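Local atomic coordinates of mandelate racemase/muconate lactonizing enzyme family protein (Roseovarius nubinhibens ISM, PDB entry 3U4F), a protein that binds magnesium and, as a member of the enolase superfamily, probably acts as a hydro-lyase or racemase on a substrate not yet established. Residues L25-F38 and E376-A388. Sequence-based numbering, arbitrary orientation.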
ATOM      1  N   LEU A  25     -10.013  21.452 -12.269  1.00 24.32           N
ATOM      2  CA  LEU A  25      -8.578  21.606 -12.436  1.00 21.70           C
ATOM      3  C   LEU A  25      -8.196  21.466 -13.887  1.00 19.96           C
ATOM      4  O   LEU A  25      -8.595  20.510 -14.541  1.00 18.98           O
ATOM      5  CB  LEU A  25      -7.795  20.592 -11.594  1.00 22.07           C
ATOM      6  CG  LEU A  25      -7.893  20.720 -10.077  1.00 22.88           C
ATOM      7  CD1 LEU A  25      -6.904  19.761  -9.446  1.00 25.31           C
ATOM      8  CD2 LEU A  25      -7.637  22.153  -9.615  1.00 24.18           C
ATOM      9  N   THR A  26      -7.396  22.408 -14.380  1.00 18.12           N
ATOM     10  CA  THR A  26      -6.898  22.342 -15.748  1.00 16.78           C
ATOM     11  C   THR A  26      -5.405  21.994 -15.846  1.00 15.16           C
ATOM     12  O   THR A  26      -4.922  21.643 -16.905  1.00 14.15           O
ATOM     13  CB  THR A  26      -7.210  23.648 -16.536  1.00 17.83           C
ATOM     14  OG1 THR A  26      -6.737  24.781 -15.801  1.00 19.23           O
ATOM     15  CG2 THR A  26      -8.705  23.793 -16.741  1.00 18.57           C
ATOM     16  N   ALA A  27      -4.667  22.122 -14.748  1.00 12.89           N
ATOM     17  CA  ALA A  27      -3.260  21.732 -14.723  1.00 11.41           C
ATOM     18  C   ALA A  27      -2.853  21.317 -13.314  1.00 10.86           C
ATOM     19  O   ALA A  27      -3.339  21.878 -12.335  1.00  9.65           O
ATOM     20  CB  ALA A  27      -2.370  22.865 -15.176  1.00 11.09           C
ATOM     21  N   ILE A  28      -1.964  20.338 -13.243  1.00  9.90           N
ATOM     22  CA  ILE A  28      -1.333  19.946 -11.987  1.00  9.62           C
ATOM     23  C   ILE A  28       0.162  19.872 -12.305  1.00  9.65           C
ATOM     24  O   ILE A  28       0.585  19.168 -13.238  1.00  9.55           O
ATOM     25  CB  ILE A  28      -1.818  18.557 -11.508  1.00 10.18           C
ATOM     26  CG1 ILE A  28      -3.314  18.587 -11.144  1.00  9.48           C
ATOM     27  CG2 ILE A  28      -0.973  18.139 -10.302  1.00  9.40           C
ATOM     28  CD1 ILE A  28      -3.969  17.195 -10.882  1.00 11.69           C
ATOM     29  N   GLU A  29       0.958  20.632 -11.551  1.00  9.55           N
ATOM     30  CA  GLU A  29       2.394  20.688 -11.735  1.00  9.10           C
ATOM     31  C   GLU A  29       3.119  20.230 -10.485  1.00  9.48           C
ATOM     32  O   GLU A  29       2.684  20.519  -9.360  1.00  9.49           O
ATOM     33  CB  GLU A  29       2.823  22.130 -12.023  1.00  9.88           C
ATOM     34  CG  GLU A  29       2.157  22.710 -13.287  1.00  9.98           C
ATOM     35  CD  GLU A  29       2.279  24.220 -13.334  1.00 14.22           C
ATOM     36  OE1 GLU A  29       3.171  24.731 -14.071  1.00 14.11           O
ATOM     37  OE2 GLU A  29       1.494  24.865 -12.606  1.00 11.45           O
ATOM     38  N   THR A  30       4.224  19.526 -10.668  1.00  8.69           N
ATOM     39  CA  THR A  30       5.034  19.121  -9.509  1.00  7.31           C
ATOM     40  C   THR A  30       6.426  19.689  -9.649  1.00  7.30           C
ATOM     41  O   THR A  30       6.952  19.841 -10.763  1.00  6.90           O
ATOM     42  CB  THR A  30       5.127  17.569  -9.336  1.00  7.47           C
ATOM     43  OG1 THR A  30       5.476  16.977 -10.610  1.00  7.14           O
ATOM     44  CG2 THR A  30       3.800  16.989  -8.840  1.00  6.98           C
ATOM     45  N   PHE A  31       7.006  20.026  -8.498  1.00  6.59           N
ATOM     46  CA  PHE A  31       8.380  20.497  -8.387  1.00  7.57           C
ATOM     47  C   PHE A  31       9.052  19.728  -7.262  1.00  7.42           C
ATOM     48  O   PHE A  31       8.727  19.933  -6.074  1.00  7.72           O
ATOM     49  CB  PHE A  31       8.381  21.998  -8.028  1.00  6.90           C
ATOM     50  CG  PHE A  31       7.508  22.844  -8.932  1.00  8.48           C
ATOM     51  CD1 PHE A  31       8.086  23.630  -9.945  1.00  8.13           C
ATOM     52  CD2 PHE A  31       6.132  22.861  -8.784  1.00  8.07           C
ATOM     53  CE1 PHE A  31       7.299  24.448 -10.749  1.00  7.53           C
ATOM     54  CE2 PHE A  31       5.323  23.665  -9.607  1.00  8.64           C
ATOM     55  CZ  PHE A  31       5.915  24.463 -10.590  1.00  7.34           C
ATOM     56  N   THR A  32      10.009  18.864  -7.604  1.00  7.65           N
ATOM     57  CA  THR A  32      10.412  17.866  -6.661  1.00  6.88           C
ATOM     58  C   THR A  32      11.900  17.623  -6.658  1.00  8.76           C
ATOM     59  O   THR A  32      12.614  17.913  -7.644  1.00  8.90           O
ATOM     60  CB  THR A  32       9.614  16.536  -6.905  1.00  7.61           C
ATOM     61  OG1 THR A  32       9.688  15.713  -5.739  1.00  8.38           O
ATOM     62  CG2 THR A  32      10.166  15.767  -8.136  1.00  8.23           C
ATOM     63  N   ASN A  33      12.393  17.147  -5.523  1.00  8.41           N
ATOM     64  CA  ASN A  33      13.632  16.366  -5.514  1.00  8.92           C
ATOM     65  C   ASN A  33      13.326  15.021  -4.845  1.00  8.74           C
ATOM     66  O   ASN A  33      12.151  14.668  -4.691  1.00  9.44           O
ATOM     67  CB  ASN A  33      14.815  17.140  -4.883  1.00  8.24           C
ATOM     68  CG  ASN A  33      14.584  17.545  -3.411  1.00 10.57           C
ATOM     69  OD1 ASN A  33      13.847  16.904  -2.660  1.00  7.92           O
ATOM     70  ND2 ASN A  33      15.313  18.584  -2.979  1.00  8.09           N
ATOM     71  N   GLU A  34      14.350  14.292  -4.417  1.00  9.65           N
ATOM     72  CA  GLU A  34      14.116  12.971  -3.849  1.00 11.42           C
ATOM     73  C   GLU A  34      13.537  13.023  -2.430  1.00 11.14           C
ATOM     74  O   GLU A  34      13.064  12.015  -1.924  1.00 11.47           O
ATOM     75  CB  GLU A  34      15.381  12.106  -3.893  1.00 13.10           C
ATOM     76  CG  GLU A  34      15.752  11.629  -5.316  1.00 20.48           C
ATOM     77  CD  GLU A  34      17.134  10.954  -5.386  1.00 30.36           C
ATOM     78  OE1 GLU A  34      17.764  10.756  -4.318  1.00 34.20           O
ATOM     79  OE2 GLU A  34      17.586  10.619  -6.508  1.00 34.75           O
ATOM     80  N   PHE A  35      13.596  14.194  -1.797  1.00  9.76           N
ATOM     81  CA  PHE A  35      13.220  14.342  -0.396  1.00  9.76           C
ATOM     82  C   PHE A  35      11.835  14.971  -0.169  1.00  8.13           C
ATOM     83  O   PHE A  35      11.134  14.642   0.806  1.00  8.03           O
ATOM     84  CB  PHE A  35      14.252  15.228   0.265  1.00 10.41           C
ATOM     85  CG  PHE A  35      15.651  14.698   0.124  1.00 15.47           C
ATOM     86  CD1 PHE A  35      16.039  13.578   0.833  1.00 19.00           C
ATOM     87  CD2 PHE A  35      16.557  15.296  -0.767  1.00 18.85           C
ATOM     88  CE1 PHE A  35      17.366  13.053   0.686  1.00 23.44           C
ATOM     89  CE2 PHE A  35      17.867  14.787  -0.921  1.00 23.62           C
ATOM     90  CZ  PHE A  35      18.260  13.660  -0.196  1.00 23.67           C
ATOM     91  N   VAL A  36      11.501  15.945  -0.998  1.00  7.18           N
ATOM     92  CA  VAL A  36      10.215  16.643  -0.879  1.00  6.74           C
ATOM     93  C   VAL A  36       9.800  17.172  -2.251  1.00  6.97           C
ATOM     94  O   VAL A  36      10.641  17.486  -3.089  1.00  7.49           O
ATOM     95  CB  VAL A  36      10.269  17.760   0.214  1.00  6.77           C
ATOM     96  CG1 VAL A  36      11.301  18.826  -0.143  1.00  7.43           C
ATOM     97  CG2 VAL A  36       8.851  18.416   0.429  1.00  6.98           C
ATOM     98  N   GLY A  37       8.497  17.240  -2.471  1.00  7.36           N
ATOM     99  CA  GLY A  37       7.962  17.757  -3.706  1.00  7.25           C
ATOM    100  C   GLY A  37       6.725  18.575  -3.458  1.00  7.53           C
ATOM    101  O   GLY A  37       5.884  18.198  -2.651  1.00  7.15           O
ATOM    102  N   PHE A  38       6.588  19.684  -4.180  1.00  7.23           N
ATOM    103  CA  PHE A  38       5.424  20.538  -4.058  1.00  6.18           C
ATOM    104  C   PHE A  38       4.561  20.478  -5.302  1.00  6.77           C
ATOM    105  O   PHE A  38       5.055  20.143  -6.381  1.00  7.63           O
ATOM    106  CB  PHE A  38       5.860  21.990  -3.763  1.00  7.02           C
ATOM    107  CG  PHE A  38       6.766  22.088  -2.559  1.00  6.61           C
ATOM    108  CD1 PHE A  38       6.240  21.993  -1.266  1.00  6.47           C
ATOM    109  CD2 PHE A  38       8.154  22.231  -2.725  1.00  7.08           C
ATOM    110  CE1 PHE A  38       7.111  22.063  -0.133  1.00  4.14           C
ATOM    111  CE2 PHE A  38       9.020  22.300  -1.621  1.00  9.20           C
ATOM    112  CZ  PHE A  38       8.493  22.195  -0.327  1.00  6.56           C
ATOM    113  N   GLU A 376      14.382  30.059  -5.329  1.00 11.57           N
ATOM    114  CA  GLU A 376      15.644  29.385  -5.651  1.00 13.34           C
ATOM    115  C   GLU A 376      15.485  27.856  -5.589  1.00 12.99           C
ATOM    116  O   GLU A 376      16.026  27.126  -6.428  1.00 13.27           O
ATOM    117  CB  GLU A 376      16.749  29.872  -4.710  1.00 14.32           C
ATOM    118  CG  GLU A 376      18.094  29.183  -4.839  1.00 17.67           C
ATOM    119  CD  GLU A 376      18.783  29.388  -6.184  1.00 20.60           C
ATOM    120  OE1 GLU A 376      18.564  30.424  -6.862  1.00 17.69           O
ATOM    121  OE2 GLU A 376      19.568  28.487  -6.551  1.00 23.49           O
ATOM    122  N   TRP A 377      14.757  27.374  -4.583  1.00 11.91           N
ATOM    123  CA  TRP A 377      14.483  25.937  -4.473  1.00 10.76           C
ATOM    124  C   TRP A 377      13.759  25.483  -5.725  1.00  9.90           C
ATOM    125  O   TRP A 377      14.126  24.458  -6.319  1.00  9.68           O
ATOM    126  CB  TRP A 377      13.675  25.607  -3.194  1.00  9.57           C
ATOM    127  CG  TRP A 377      13.658  24.121  -2.908  1.00  8.23           C
ATOM    128  CD1 TRP A 377      14.522  23.416  -2.120  1.00  7.35           C
ATOM    129  CD2 TRP A 377      12.745  23.171  -3.463  1.00  7.49           C
ATOM    130  NE1 TRP A 377      14.182  22.078  -2.141  1.00  8.97           N
ATOM    131  CE2 TRP A 377      13.101  21.905  -2.966  1.00  6.41           C
ATOM    132  CE3 TRP A 377      11.669  23.275  -4.345  1.00  9.04           C
ATOM    133  CZ2 TRP A 377      12.423  20.737  -3.326  1.00  7.37           C
ATOM    134  CZ3 TRP A 377      10.978  22.108  -4.711  1.00  8.49           C
ATOM    135  CH2 TRP A 377      11.350  20.860  -4.183  1.00  7.00           C
ATOM    136  N   LEU A 378      12.725  26.217  -6.119  1.00  9.23           N
ATOM    137  CA  LEU A 378      11.927  25.826  -7.270  1.00  9.59           C
ATOM    138  C   LEU A 378      12.792  25.796  -8.537  1.00  9.95           C
ATOM    139  O   LEU A 378      12.611  24.904  -9.393  1.00  9.04           O
ATOM    140  CB  LEU A 378      10.715  26.750  -7.486  1.00  9.16           C
ATOM    141  CG  LEU A 378       9.553  26.634  -6.466  1.00  9.13           C
ATOM    142  CD1 LEU A 378       8.523  27.764  -6.674  1.00  9.92           C
ATOM    143  CD2 LEU A 378       8.864  25.262  -6.545  1.00  7.62           C
ATOM    144  N   ALA A 379      13.705  26.758  -8.650  1.00  8.89           N
ATOM    145  CA  ALA A 379      14.574  26.833  -9.855  1.00  9.20           C
ATOM    146  C   ALA A 379      15.416  25.549 -10.008  1.00  9.03           C
ATOM    147  O   ALA A 379      15.642  25.068 -11.110  1.00  9.40           O
ATOM    148  CB  ALA A 379      15.476  28.069  -9.771  1.00  9.71           C
ATOM    149  N   ARG A 380      15.878  25.014  -8.886  1.00  9.02           N
ATOM    150  CA  ARG A 380      16.702  23.802  -8.852  1.00  9.35           C
ATOM    151  C   ARG A 380      15.918  22.482  -8.939  1.00  9.54           C
ATOM    152  O   ARG A 380      16.521  21.449  -9.173  1.00  8.74           O
ATOM    153  CB  ARG A 380      17.568  23.791  -7.592  1.00  9.72           C
ATOM    154  CG  ARG A 380      18.582  24.937  -7.526  1.00 10.03           C
ATOM    155  CD  ARG A 380      19.570  24.729  -6.366  1.00 15.51           C
ATOM    156  NE  ARG A 380      20.131  26.018  -5.969  1.00 21.57           N
ATOM    157  CZ  ARG A 380      21.215  26.204  -5.207  1.00 26.26           C
ATOM    158  NH1 ARG A 380      21.923  25.175  -4.739  1.00 28.14           N
ATOM    159  NH2 ARG A 380      21.617  27.444  -4.937  1.00 27.33           N
ATOM    160  N   SER A 381      14.594  22.537  -8.810  1.00  8.99           N
ATOM    161  CA  SER A 381      13.732  21.337  -8.751  1.00  9.30           C
ATOM    162  C   SER A 381      13.468  20.682 -10.111  1.00  9.70           C
ATOM    163  O   SER A 381      13.655  21.297 -11.156  1.00  9.25           O
ATOM    164  CB  SER A 381      12.383  21.689  -8.134  1.00  9.24           C
ATOM    165  OG  SER A 381      11.563  22.390  -9.071  1.00  9.55           O
ATOM    166  N   ALA A 382      13.027  19.426 -10.070  1.00  8.86           N
ATOM    167  CA  ALA A 382      12.546  18.737 -11.258  1.00 10.06           C
ATOM    168  C   ALA A 382      11.062  19.065 -11.451  1.00  9.83           C
ATOM    169  O   ALA A 382      10.260  18.891 -10.543  1.00  9.34           O
ATOM    170  CB  ALA A 382      12.769  17.228 -11.091  1.00 10.12           C
ATOM    171  N   TYR A 383      10.713  19.561 -12.631  1.00  8.85           N
ATOM    172  CA  TYR A 383       9.371  19.959 -12.957  1.00  8.25           C
ATOM    173  C   TYR A 383       8.684  18.970 -13.860  1.00  9.05           C
ATOM    174  O   TYR A 383       9.288  18.453 -14.825  1.00  8.05           O
ATOM    175  CB  TYR A 383       9.416  21.316 -13.677  1.00  8.43           C
ATOM    176  CG  TYR A 383       8.142  21.833 -14.269  1.00  6.75           C
ATOM    177  CD1 TYR A 383       7.168  22.397 -13.462  1.00  7.13           C
ATOM    178  CD2 TYR A 383       7.931  21.831 -15.662  1.00  8.70           C
ATOM    179  CE1 TYR A 383       6.028  22.898 -13.981  1.00  7.75           C
ATOM    180  CE2 TYR A 383       6.780  22.337 -16.201  1.00  9.45           C
ATOM    181  CZ  TYR A 383       5.826  22.887 -15.358  1.00 10.99           C
ATOM    182  OH  TYR A 383       4.662  23.425 -15.864  1.00  9.21           O
ATOM    183  N   LYS A 384       7.403  18.750 -13.568  1.00  9.02           N
ATOM    184  CA  LYS A 384       6.553  17.926 -14.414  1.00  9.81           C
ATOM    185  C   LYS A 384       5.144  18.486 -14.431  1.00  9.48           C
ATOM    186  O   LYS A 384       4.625  18.950 -13.400  1.00  9.34           O
ATOM    187  CB  LYS A 384       6.563  16.463 -13.907  1.00  9.72           C
ATOM    188  CG  LYS A 384       6.035  15.448 -14.915  1.00 14.84           C
ATOM    189  CD  LYS A 384       6.404  14.019 -14.465  1.00 19.09           C
ATOM    190  CE  LYS A 384       6.781  13.103 -15.651  1.00 25.55           C
ATOM    191  NZ  LYS A 384       5.636  12.858 -16.541  1.00 25.48           N
ATOM    192  N   VAL A 385       4.500  18.434 -15.589  1.00  8.54           N
ATOM    193  CA  VAL A 385       3.128  18.933 -15.699  1.00  8.83           C
ATOM    194  C   VAL A 385       2.198  17.981 -16.431  1.00  9.72           C
ATOM    195  O   VAL A 385       2.604  17.313 -17.381  1.00  9.85           O
ATOM    196  CB  VAL A 385       3.104  20.379 -16.339  1.00  9.20           C
ATOM    197  CG1 VAL A 385       3.721  20.379 -17.765  1.00 10.11           C
ATOM    198  CG2 VAL A 385       1.710  20.954 -16.354  1.00  8.65           C
ATOM    199  N   SER A 386       0.965  17.910 -15.932  1.00 10.50           N
ATOM    200  CA  SER A 386      -0.147  17.272 -16.614  1.00 11.47           C
ATOM    201  C   SER A 386      -1.245  18.295 -16.801  1.00 12.58           C
ATOM    202  O   SER A 386      -1.572  19.050 -15.866  1.00 11.79           O
ATOM    203  CB  SER A 386      -0.692  16.096 -15.809  1.00 10.47           C
ATOM    204  OG  SER A 386       0.278  15.078 -15.667  1.00 11.12           O
ATOM    205  N   ARG A 387      -1.811  18.333 -18.007  1.00 13.57           N
ATOM    206  CA  ARG A 387      -2.951  19.229 -18.329  1.00 15.17           C
ATOM    207  C   ARG A 387      -4.206  18.495 -18.803  1.00 16.26           C
ATOM    208  O   ARG A 387      -4.101  17.432 -19.402  1.00 16.11           O
ATOM    209  CB  ARG A 387      -2.543  20.230 -19.424  1.00 16.72           C
ATOM    210  CG  ARG A 387      -1.368  21.067 -19.038  1.00 17.53           C
ATOM    211  CD  ARG A 387      -1.079  22.130 -20.100  1.00 21.89           C
ATOM    212  NE  ARG A 387       0.310  22.554 -19.978  1.00 24.58           N
ATOM    213  CZ  ARG A 387       0.711  23.563 -19.219  1.00 26.96           C
ATOM    214  NH1 ARG A 387      -0.180  24.254 -18.518  1.00 27.86           N
ATOM    215  NH2 ARG A 387       2.003  23.885 -19.160  1.00 26.91           N
ATOM    216  N   ALA A 388      -5.381  19.096 -18.575  1.00 17.71           N
ATOM    217  CA  ALA A 388      -6.668  18.537 -19.011  1.00 19.31           C
ATOM    218  C   ALA A 388      -6.794  18.534 -20.538  1.00 20.60           C
ATOM    219  O   ALA A 388      -6.206  19.410 -21.186  1.00 21.44           O
ATOM    220  CB  ALA A 388      -7.813  19.330 -18.410  1.00 20.04           C
TER
HETATM  221  O   HOH W   1       8.157  16.804 -10.644  1.00 11.11           O
HETATM  222  O   HOH W   2      15.609  20.135  -0.502  1.00  9.92           O
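Strands 25-32 and 382-387 run antiparallel, their axes 4.7 Å apart, zipped by seven backbone hydrogen bonds from the Ala-388/Thr-26 end to the Thr-32/Ala-382 pair. This pairing adds the C-terminal strand as an edge strand of the four-stranded antiparallel sheet in the N-terminal capping domain of the enolase-superfamily fold, so the chain returns to that domain after completing the barrel. On the sheet face carrying Glu-29, Phe-31, Tyr-383 and Val-385, the Tyr-383 ring lies alongside that of Phe-31, with Phe-31 CE1 3.4 Å from Tyr-383 CD1 and the planes turned by 49°. With chi1 at 172°, the Tyr-383 ring swings away from its amide nitrogen and leans along its own strand toward the Glu-29/Val-385 pair, where OH donates at 2.7 Å to the anti lone pair of Glu-29 OE1. The other carboxylate oxygen, OE2, forms a salt bridge with Arg-40, so both ends of the group are held. Val-385 CG2 packs against Glu-29 CG. Near the other end of Phe-31, Leu-378 CD2 touches its CB at 3.6 Å, while Ser-381 OG sits at the ring edge and donates to Leu-378 O. On the opposite sheet face, toward helix 58-73, Thr-30 OG1 and Ser-386 OG each hydrogen-bond to His-66, tying both strands to one imidazole. Helix 376-380 sets Trp-377 edge-on against the hairpin joining strands 25-32 and 37-43, its CH2 3.4 Å from Phe-31 O. The indole receives the edge of Phe-38 on one face in a T-shaped pair (centroids 5.0 Å apart, planes at 78°), and Val-36 CG1 packs against its CZ2. Asn-33 OD1 closes an Asx turn by accepting from Phe-35 N, and also from Val-36 N; its ND2 and Trp-377 NE1 both donate to one water, each at 2.9 Å.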